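SAHS4 (Ramazzottius varieornatus, PDB 5Z4G) probably acts as a secreted, heat-soluble molecular shield when water is scarce, and binds zinc ions. Local coordinates at residues H85-E96 against H101-E112. Sequence-based numbering, arbitrary orientation. Where two conformers were deposited one is given.
With ZN (zinc ion), chain D.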
loop_
_atom_site.group_PDB
_atom_site.type_symbol
_atom_site.label_atom_id
_atom_site.label_comp_id
_atom_site.label_asym_id
_atom_site.label_seq_id
_atom_site.Cartn_x
_atom_site.Cartn_y
_atom_site.Cartn_z
ATOM N N HIS A 85 -10.549 -9.892 3.778
ATOM C CA HIS A 85 -10.180 -8.528 3.472
ATOM C C HIS A 85 -9.236 -8.628 2.293
ATOM O O HIS A 85 -8.032 -8.863 2.445
ATOM C CB HIS A 85 -9.541 -7.835 4.680
ATOM C CG HIS A 85 -10.289 -8.043 5.960
ATOM N ND1 HIS A 85 -11.316 -7.218 6.371
ATOM C CD2 HIS A 85 -10.172 -8.998 6.910
ATOM C CE1 HIS A 85 -11.787 -7.651 7.527
ATOM N NE2 HIS A 85 -11.110 -8.731 7.875
ATOM N N LYS A 86 -9.826 -8.539 1.108
ATOM C CA LYS A 86 -9.054 -8.423 -0.132
ATOM C C LYS A 86 -9.357 -7.116 -0.860
ATOM O O LYS A 86 -10.404 -6.500 -0.639
ATOM C CB LYS A 86 -9.290 -9.643 -1.042
ATOM C CG LYS A 86 -10.710 -9.798 -1.580
ATOM C CD LYS A 86 -10.884 -11.025 -2.475
ATOM C CE LYS A 86 -10.109 -10.949 -3.792
ATOM N NZ LYS A 86 -10.459 -9.801 -4.674
ATOM N N MET A 87 -8.428 -6.708 -1.719
ATOM C CA MET A 87 -8.622 -5.565 -2.597
ATOM C C MET A 87 -8.030 -5.909 -3.955
ATOM O O MET A 87 -6.972 -6.529 -4.031
ATOM C CB MET A 87 -7.958 -4.315 -2.005
ATOM C CG MET A 87 -8.155 -3.030 -2.804
ATOM S SD MET A 87 -6.918 -2.781 -4.095
ATOM C CE MET A 87 -5.551 -2.149 -3.121
ATOM N N GLU A 88 -8.719 -5.502 -5.016
ATOM C CA GLU A 88 -8.245 -5.701 -6.386
ATOM C C GLU A 88 -8.796 -4.578 -7.236
ATOM O O GLU A 88 -10.007 -4.411 -7.343
ATOM C CB GLU A 88 -8.652 -7.086 -6.923
ATOM C CG GLU A 88 -8.413 -7.294 -8.413
ATOM C CD GLU A 88 -7.867 -8.665 -8.761
ATOM O OE1 GLU A 88 -8.181 -9.650 -8.055
ATOM O OE2 GLU A 88 -7.121 -8.753 -9.760
ATOM N N THR A 89 -7.896 -3.794 -7.812
ATOM C CA THR A 89 -8.294 -2.647 -8.612
ATOM C C THR A 89 -7.255 -2.316 -9.685
ATOM O O THR A 89 -6.219 -2.979 -9.799
ATOM C CB THR A 89 -8.674 -1.423 -7.720
ATOM O OG1 THR A 89 -9.485 -0.510 -8.469
ATOM C CG2 THR A 89 -7.455 -0.688 -7.159
ATOM N N SER A 90 -7.573 -1.305 -10.485
ATOM C CA SER A 90 -6.673 -0.793 -11.500
ATOM C C SER A 90 -6.575 0.713 -11.327
ATOM O O SER A 90 -7.478 1.340 -10.773
ATOM C CB SER A 90 -7.180 -1.147 -12.897
ATOM O OG SER A 90 -8.518 -0.726 -13.064
ATOM N N PHE A 91 -5.461 1.280 -11.774
ATOM C CA PHE A 91 -5.262 2.725 -11.678
ATOM C C PHE A 91 -4.384 3.231 -12.808
ATOM O O PHE A 91 -3.599 2.482 -13.394
ATOM C CB PHE A 91 -4.692 3.122 -10.293
ATOM C CG PHE A 91 -3.316 2.559 -9.992
ATOM C CD1 PHE A 91 -2.153 3.264 -10.337
ATOM C CD2 PHE A 91 -3.179 1.325 -9.347
ATOM C CE1 PHE A 91 -0.887 2.743 -10.047
ATOM C CE2 PHE A 91 -1.919 0.799 -9.076
ATOM C CZ PHE A 91 -0.772 1.513 -9.413
ATOM N N LYS A 92 -4.528 4.515 -13.098
ATOM C CA LYS A 92 -3.663 5.209 -14.042
ATOM C C LYS A 92 -2.937 6.276 -13.254
ATOM O O LYS A 92 -3.545 6.944 -12.414
ATOM C CB LYS A 92 -4.476 5.833 -15.186
ATOM C CG LYS A 92 -5.233 4.800 -16.009
ATOM C CD LYS A 92 -5.975 5.396 -17.190
ATOM C CE LYS A 92 -6.801 4.314 -17.857
ATOM N NZ LYS A 92 -7.401 4.733 -19.151
ATOM N N MET A 93 -1.645 6.442 -13.526
ATOM C CA MET A 93 -0.858 7.478 -12.848
ATOM C C MET A 93 -1.484 8.856 -12.996
ATOM O O MET A 93 -1.869 9.271 -14.092
ATOM C CB MET A 93 0.588 7.505 -13.352
ATOM C CG MET A 93 1.346 6.220 -13.099
ATOM S SD MET A 93 1.532 5.833 -11.348
ATOM C CE MET A 93 2.305 4.225 -11.521
ATOM N N GLY A 94 -1.607 9.547 -11.872
ATOM C CA GLY A 94 -2.149 10.907 -11.839
ATOM C C GLY A 94 -3.661 11.051 -11.934
ATOM O O GLY A 94 -4.169 12.176 -11.949
ATOM N N GLN A 95 -4.381 9.931 -11.989
ATOM C CA GLN A 95 -5.843 9.968 -12.103
ATOM C C GLN A 95 -6.496 9.406 -10.841
ATOM O O GLN A 95 -6.156 8.309 -10.385
ATOM C CB GLN A 95 -6.316 9.222 -13.360
ATOM C CG GLN A 95 -5.679 9.754 -14.647
ATOM C CD GLN A 95 -6.194 9.083 -15.898
ATOM O OE1 GLN A 95 -7.156 8.337 -15.853
ATOM N NE2 GLN A 95 -5.538 9.343 -17.027
ATOM N N GLU A 96 -7.428 10.168 -10.276
ATOM C CA GLU A 96 -8.056 9.789 -9.007
ATOM C C GLU A 96 -8.913 8.526 -9.135
ATOM O O GLU A 96 -9.602 8.328 -10.136
ATOM C CB GLU A 96 -8.883 10.956 -8.444
ATOM C CG GLU A 96 -9.281 10.809 -6.981
ATOM C CD GLU A 96 -9.980 12.041 -6.433
ATOM O OE1 GLU A 96 -11.099 12.351 -6.889
ATOM O OE2 GLU A 96 -9.408 12.698 -5.539
ATOM N N HIS A 101 -14.444 0.570 1.943
ATOM C CA HIS A 101 -14.343 -0.571 2.854
ATOM C C HIS A 101 -15.242 -0.326 4.054
ATOM O O HIS A 101 -15.081 0.681 4.754
ATOM C CB HIS A 101 -12.891 -0.790 3.301
ATOM C CG HIS A 101 -12.710 -1.953 4.230
ATOM N ND1 HIS A 101 -12.443 -1.803 5.575
ATOM C CD2 HIS A 101 -12.768 -3.285 4.005
ATOM C CE1 HIS A 101 -12.335 -2.995 6.135
ATOM N NE2 HIS A 101 -12.530 -3.911 5.203
ATOM N N ASP A 102 -16.184 -1.247 4.279
ATOM C CA ASP A 102 -17.183 -1.136 5.355
ATOM C C ASP A 102 -17.827 0.257 5.382
ATOM O O ASP A 102 -17.909 0.897 6.432
ATOM C CB ASP A 102 -16.580 -1.507 6.728
ATOM C CG ASP A 102 -16.139 -2.968 6.817
ATOM O OD1 ASP A 102 -16.733 -3.837 6.143
ATOM O OD2 ASP A 102 -15.195 -3.247 7.591
ATOM N N GLY A 103 -18.252 0.720 4.204
ATOM C CA GLY A 103 -18.935 2.006 4.046
ATOM C C GLY A 103 -18.112 3.263 4.280
ATOM O O GLY A 103 -18.678 4.328 4.533
ATOM N N VAL A 104 -16.788 3.142 4.204
ATOM C CA VAL A 104 -15.882 4.289 4.340
ATOM C C VAL A 104 -15.179 4.490 2.994
ATOM O O VAL A 104 -14.443 3.608 2.549
ATOM C CB VAL A 104 -14.825 4.067 5.459
ATOM C CG1 VAL A 104 -13.890 5.264 5.569
ATOM C CG2 VAL A 104 -15.487 3.802 6.810
ATOM N N ASP A 105 -15.411 5.642 2.359
ATOM C CA ASP A 105 -14.803 5.975 1.066
ATOM C C ASP A 105 -13.394 6.520 1.219
ATOM O O ASP A 105 -13.108 7.327 2.109
ATOM C CB ASP A 105 -15.650 6.991 0.290
ATOM C CG ASP A 105 -16.905 6.382 -0.333
ATOM O OD1 ASP A 105 -17.170 5.168 -0.166
ATOM O OD2 ASP A 105 -17.636 7.141 -1.003
ATOM N N LEU A 106 -12.532 6.075 0.317
ATOM C CA LEU A 106 -11.139 6.451 0.276
ATOM C C LEU A 106 -10.876 6.931 -1.149
ATOM O O LEU A 106 -11.167 6.214 -2.106
ATOM C CB LEU A 106 -10.297 5.218 0.621
ATOM C CG LEU A 106 -8.776 5.212 0.686
ATOM C CD1 LEU A 106 -8.311 4.183 1.707
ATOM C CD2 LEU A 106 -8.157 4.952 -0.681
ATOM N N LYS A 107 -10.355 8.147 -1.279
ATOM C CA LYS A 107 -9.931 8.684 -2.569
ATOM C C LYS A 107 -8.413 8.601 -2.654
ATOM O O LYS A 107 -7.717 8.876 -1.683
ATOM C CB LYS A 107 -10.386 10.132 -2.732
ATOM C CG LYS A 107 -11.893 10.311 -2.786
ATOM C CD LYS A 107 -12.264 11.771 -2.987
ATOM C CE LYS A 107 -13.756 11.981 -2.803
ATOM N NZ LYS A 107 -14.154 13.393 -3.048
ATOM N N TYR A 108 -7.890 8.207 -3.806
ATOM C CA TYR A 108 -6.436 8.117 -3.949
ATOM C C TYR A 108 -5.933 8.506 -5.334
ATOM O O TYR A 108 -6.669 8.412 -6.314
ATOM C CB TYR A 108 -5.941 6.700 -3.594
ATOM C CG TYR A 108 -6.258 5.676 -4.656
ATOM C CD1 TYR A 108 -7.489 5.015 -4.669
ATOM C CD2 TYR A 108 -5.335 5.394 -5.681
ATOM C CE1 TYR A 108 -7.792 4.095 -5.654
ATOM C CE2 TYR A 108 -5.630 4.479 -6.676
ATOM C CZ TYR A 108 -6.855 3.831 -6.655
ATOM O OH TYR A 108 -7.143 2.921 -7.635
ATOM N N VAL A 109 -4.672 8.935 -5.394
ATOM C CA VAL A 109 -3.972 9.185 -6.657
ATOM C C VAL A 109 -2.569 8.599 -6.549
ATOM O O VAL A 109 -1.864 8.854 -5.568
ATOM C CB VAL A 109 -3.851 10.695 -6.993
ATOM C CG1 VAL A 109 -3.193 10.877 -8.356
ATOM C CG2 VAL A 109 -5.207 11.381 -6.980
ATOM N N CYS A 110 -2.175 7.822 -7.555
ATOM C CA CYS A 110 -0.826 7.254 -7.629
ATOM C C CYS A 110 0.034 8.052 -8.582
ATOM O O CYS A 110 -0.411 8.420 -9.663
ATOM C CB CYS A 110 -0.871 5.812 -8.107
ATOM S SG CYS A 110 -1.667 4.717 -6.932
ATOM N N THR A 111 1.273 8.320 -8.170
ATOM C CA THR A 111 2.255 8.974 -9.028
ATOM C C THR A 111 3.598 8.287 -8.846
ATOM O O THR A 111 3.755 7.414 -7.974
ATOM C CB THR A 111 2.404 10.477 -8.700
ATOM O OG1 THR A 111 2.673 10.638 -7.304
ATOM C CG2 THR A 111 1.145 11.274 -9.091
ATOM N N GLU A 112 4.575 8.696 -9.658
ATOM C CA GLU A 112 5.932 8.170 -9.582
ATOM C C GLU A 112 6.941 9.268 -9.343
ATOM O O GLU A 112 6.798 10.372 -9.875
ATOM C CB GLU A 112 6.282 7.430 -10.866
ATOM C CG GLU A 112 5.399 6.224 -11.130
ATOM C CD GLU A 112 5.696 5.579 -12.459
ATOM O OE1 GLU A 112 5.163 6.053 -13.483
ATOM O OE2 GLU A 112 6.454 4.586 -12.480
HETATM ZN ZN ZN D . -12.792 -5.963 5.461
HETATM O O HOH W 1 -9.677 2.060 -7.693
HETATM O O HOH W 2 -7.985 4.092 -10.067
HETATM O O HOH W 3 -3.772 6.818 -9.598
#
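His85 and His101 meet through a zinc ion, which each holds at 2.1 Å, the first by ND1 and the second by NE2. The rings meet rim to rim, neither over the face of the other, their planes turned 57° apart. The first torsion of His101 sets CG opposite the backbone N and carries NE2 to the metal. Asp102, whose CG lies over one face of that imidazole, is salt-bridged to Lys50.

Direct backbone bonding is confined to the type II turn Lys92-Gln95, where Gly94 N donates to Cys110 O (2.8 Å, 166° at the hydrogen). The positive phi of Gly94 favours glycine. A water completes this joint, accepting from Cys110 N and donating to Lys92 O and Gln95 O. Two more waters serve Tyr108 OH: one is shared with Thr89 OG1, the other with Ser90 O.

Strands 86-91 and 97-101 are the two outer edges of the antiparallel sheet, consistent with the gap between the fourth and fifth strands of fatty-acid-binding-protein-like barrels; zinc, waters and side chains span it. Strand 104-112 pairs with 97-101, and its axis comes no closer than 9.2 Å to that of 86-91.

Among the apolar contacts, Cys110 SG sits over one face of the Phe91 ring, 3.9 Å from its centroid and 18° off the normal. Phe91 CB meets the edge of the Tyr108 ring, while Met93 CE lies at the phenyl edge. Replacing Phe91 by alanine would probably leave Cys110 SG without an aromatic face and open a gap beside Met93 CE. Met93, bent at chi2, also brings CE to 3.7 Å from Glu112 CG, whose carboxylate is salt-bridged to Lys22. Beside the turn, Val109 CG1 packs 3.6 Å from Gly94 C.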